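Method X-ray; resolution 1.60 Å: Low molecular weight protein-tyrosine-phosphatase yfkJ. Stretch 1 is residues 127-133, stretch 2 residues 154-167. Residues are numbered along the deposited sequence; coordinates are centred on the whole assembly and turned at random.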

# COMPACT_ATOMS: atom_id res chain seq x y z
N ARG A 127 9.58 1.03 -2.10
CA ARG A 127 9.27 0.56 -3.45
C ARG A 127 10.52 0.57 -4.33
O ARG A 127 11.39 1.43 -4.17
CB ARG A 127 8.18 1.43 -4.11
CG ARG A 127 6.79 1.21 -3.54
CD ARG A 127 5.76 2.09 -4.26
NE ARG A 127 6.07 3.51 -4.14
CZ ARG A 127 5.23 4.47 -4.50
NH1 ARG A 127 4.05 4.16 -5.02
NH2 ARG A 127 5.57 5.75 -4.35
N LEU A 128 10.59 -0.38 -5.27
CA LEU A 128 11.70 -0.43 -6.22
C LEU A 128 11.89 0.91 -6.92
O LEU A 128 13.01 1.42 -6.99
CB LEU A 128 11.47 -1.52 -7.27
CG LEU A 128 12.59 -1.68 -8.30
CD1 LEU A 128 13.90 -2.08 -7.62
CD2 LEU A 128 12.15 -2.68 -9.36
N LEU A 129 10.81 1.49 -7.43
CA LEU A 129 10.94 2.74 -8.19
C LEU A 129 11.16 4.00 -7.33
O LEU A 129 11.35 5.09 -7.87
CB LEU A 129 9.78 2.92 -9.17
CG LEU A 129 9.65 1.80 -10.19
CD1 LEU A 129 8.44 2.07 -11.09
CD2 LEU A 129 10.93 1.69 -11.00
N ASP A 130 11.14 3.84 -6.00
CA ASP A 130 11.55 4.91 -5.08
C ASP A 130 13.04 5.21 -5.31
O ASP A 130 13.50 6.34 -5.09
CB ASP A 130 11.30 4.52 -3.60
CG ASP A 130 9.80 4.47 -3.23
OD1 ASP A 130 8.95 4.93 -4.02
OD2 ASP A 130 9.48 3.97 -2.12
N TYR A 131 13.79 4.21 -5.78
CA TYR A 131 15.22 4.39 -6.03
C TYR A 131 15.54 5.03 -7.38
O TYR A 131 16.67 5.48 -7.61
CB TYR A 131 15.95 3.06 -5.91
CG TYR A 131 15.94 2.53 -4.51
CD1 TYR A 131 16.96 2.84 -3.61
CD2 TYR A 131 14.89 1.75 -4.06
CE1 TYR A 131 16.95 2.35 -2.32
CE2 TYR A 131 14.87 1.26 -2.78
CZ TYR A 131 15.89 1.57 -1.91
OH TYR A 131 15.86 1.08 -0.62
N VAL A 132 14.56 5.06 -8.28
CA VAL A 132 14.72 5.74 -9.55
C VAL A 132 14.30 7.18 -9.32
O VAL A 132 13.14 7.53 -9.49
CB VAL A 132 13.86 5.10 -10.65
CG1 VAL A 132 14.06 5.81 -11.98
CG2 VAL A 132 14.18 3.63 -10.77
N GLU A 133 15.25 8.00 -8.91
CA GLU A 133 14.95 9.38 -8.59
C GLU A 133 15.36 10.25 -9.78
O GLU A 133 16.55 10.45 -10.02
CB GLU A 133 15.68 9.83 -7.33
N GLN A 154 11.39 -3.43 -18.45
CA GLN A 154 12.08 -2.15 -18.55
C GLN A 154 12.16 -1.46 -17.20
O GLN A 154 13.22 -0.98 -16.80
CB GLN A 154 11.43 -1.23 -19.59
CG GLN A 154 11.86 -1.53 -21.02
CD GLN A 154 11.11 -0.72 -22.06
OE1 GLN A 154 10.30 0.15 -21.73
NE2 GLN A 154 11.39 -0.99 -23.33
N LEU A 155 11.03 -1.43 -16.49
CA LEU A 155 10.97 -0.79 -15.19
C LEU A 155 11.86 -1.48 -14.17
O LEU A 155 12.55 -0.83 -13.39
CB LEU A 155 9.53 -0.75 -14.69
CG LEU A 155 8.62 0.21 -15.47
CD1 LEU A 155 7.18 -0.04 -15.09
CD2 LEU A 155 9.01 1.66 -15.20
N ILE A 156 11.85 -2.81 -14.17
CA ILE A 156 12.60 -3.55 -13.17
C ILE A 156 14.10 -3.48 -13.46
O ILE A 156 14.90 -3.44 -12.52
CB ILE A 156 12.08 -4.99 -13.04
CG1 ILE A 156 10.73 -4.98 -12.32
CG2 ILE A 156 13.07 -5.84 -12.28
CD1 ILE A 156 10.11 -6.37 -12.14
N LYS A 157 14.49 -3.41 -14.74
CA LYS A 157 15.90 -3.21 -15.06
C LYS A 157 16.44 -1.90 -14.49
O LYS A 157 17.45 -1.91 -13.80
CB LYS A 157 16.15 -3.28 -16.57
CG LYS A 157 16.15 -4.70 -17.10
CD LYS A 157 16.31 -4.76 -18.60
CE LYS A 157 17.68 -4.28 -19.04
NZ LYS A 157 17.82 -4.38 -20.51
N THR A 158 15.77 -0.79 -14.78
CA THR A 158 16.24 0.51 -14.30
C THR A 158 16.18 0.59 -12.77
O THR A 158 17.07 1.13 -12.12
CB THR A 158 15.47 1.68 -14.95
OG1 THR A 158 14.08 1.61 -14.59
CG2 THR A 158 15.58 1.60 -16.45
N GLY A 159 15.12 0.04 -12.20
CA GLY A 159 14.97 0.08 -10.76
C GLY A 159 16.09 -0.67 -10.08
O GLY A 159 16.65 -0.18 -9.10
N CYS A 160 16.41 -1.87 -10.57
CA CYS A 160 17.46 -2.68 -9.97
C CYS A 160 18.83 -2.04 -10.11
O CYS A 160 19.67 -2.15 -9.21
CB CYS A 160 17.49 -4.08 -10.56
SG CYS A 160 16.14 -5.15 -10.01
N GLU A 161 19.05 -1.37 -11.24
CA GLU A 161 20.29 -0.63 -11.46
C GLU A 161 20.47 0.46 -10.41
O GLU A 161 21.54 0.56 -9.80
CB GLU A 161 20.31 -0.02 -12.87
CG GLU A 161 20.56 -1.05 -13.95
CD GLU A 161 20.34 -0.51 -15.35
OE1 GLU A 161 20.30 0.73 -15.51
OE2 GLU A 161 20.19 -1.33 -16.28
N GLN A 162 19.44 1.27 -10.20
CA GLN A 162 19.51 2.37 -9.24
C GLN A 162 19.59 1.83 -7.82
O GLN A 162 20.34 2.36 -7.00
CB GLN A 162 18.28 3.27 -9.37
CG GLN A 162 18.19 3.96 -10.70
CD GLN A 162 19.41 4.80 -10.96
OE1 GLN A 162 20.00 5.34 -10.03
NE2 GLN A 162 19.80 4.90 -12.23
N LEU A 163 18.81 0.79 -7.54
CA LEU A 163 18.83 0.16 -6.22
C LEU A 163 20.23 -0.32 -5.87
O LEU A 163 20.75 0.01 -4.81
CB LEU A 163 17.86 -1.03 -6.16
CG LEU A 163 17.97 -1.86 -4.87
CD1 LEU A 163 17.66 -1.03 -3.62
CD2 LEU A 163 17.05 -3.07 -4.95
N LEU A 164 20.84 -1.09 -6.77
CA LEU A 164 22.20 -1.57 -6.56
C LEU A 164 23.20 -0.42 -6.31
O LEU A 164 24.06 -0.53 -5.44
CB LEU A 164 22.66 -2.47 -7.71
CG LEU A 164 24.09 -3.02 -7.64
CD1 LEU A 164 24.36 -3.72 -6.31
CD2 LEU A 164 24.34 -3.98 -8.80
N ALA A 165 23.06 0.67 -7.06
CA ALA A 165 23.95 1.83 -6.89
C ALA A 165 23.77 2.48 -5.51
O ALA A 165 24.74 2.91 -4.89
CB ALA A 165 23.72 2.85 -8.00
N SER A 166 22.52 2.54 -5.06
CA SER A 166 22.16 3.11 -3.77
C SER A 166 22.76 2.26 -2.65
O SER A 166 23.30 2.78 -1.67
CB SER A 166 20.63 3.20 -3.63
OG SER A 166 20.25 3.60 -2.33
N ILE A 167 22.66 0.95 -2.80
CA ILE A 167 23.25 0.04 -1.83
C ILE A 167 24.78 0.14 -1.83
O ILE A 167 25.41 0.14 -0.76
CB ILE A 167 22.82 -1.42 -2.08
CG1 ILE A 167 21.29 -1.53 -2.03
CG2 ILE A 167 23.44 -2.34 -1.06
CD1 ILE A 167 20.75 -2.90 -2.37

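The contact is built around an absence. At Gly 159 the helix has no side chain, and Leu 128 fills the place: its CD1 lies 3.6 Å from Gly 159 C, and a CB modelled ideally on the glycine would stand 2.6 Å from Leu 128 CG, a clash. The bare backbone lets the short 3-10 segment come close, with Leu 129 CA 5.5 Å from Gly 159 CA. Val 132 packs beside it, its CG2 3.6 Å from Gly 159 CA.

Around this point the leucines spread along the helix. The CA-to-CB bond of Leu 128 points sideways, yet with chi1 t and chi2 p its end comes nearer, bringing CD2 within 4.0 Å of Ile 156 CG1 and CD1 within 4.2 Å of Leu 163 CD2. Leu 129, in the m, t rotamer, reaches one turn back, where its CD1 packs 4.2 Å from Leu 155 CD2.

Tyr 131 covers the next turn. Leu 163 CD1 sits 3.6 Å from the centroid of the Tyr 131 ring and only 10° off the ring normal, a CH-pi contact squarely over one face. Near the ring plane, Ser 166 OG approaches Tyr 131 CE1 at 3.5 Å, so a polar atom meets the edge while a methyl takes the face.

Outward, Gln 162 lays its aliphatic part against the loop, with CB 3.3 Å from Tyr 131 O and CG 4.0 Å from Val 132 CG2. No hydrogen bond crosses the contact; packing carries it, and the Arg 127 to Asp 130 pairing lies within the first stretch, while Arg 127 NH1 is bonded elsewhere in the structure. Arg 127 and Asp 130 brace the 3-10 segment from outside the interface: Arg 127 N donates to Asp 130 OD2 at 2.9 Å, and Arg 127 NE forms a salt bridge with Asp 130 OD1 at 3.2 Å. The rule is economical: shape joins the stretches, and the salt bridge holds the first one to itself.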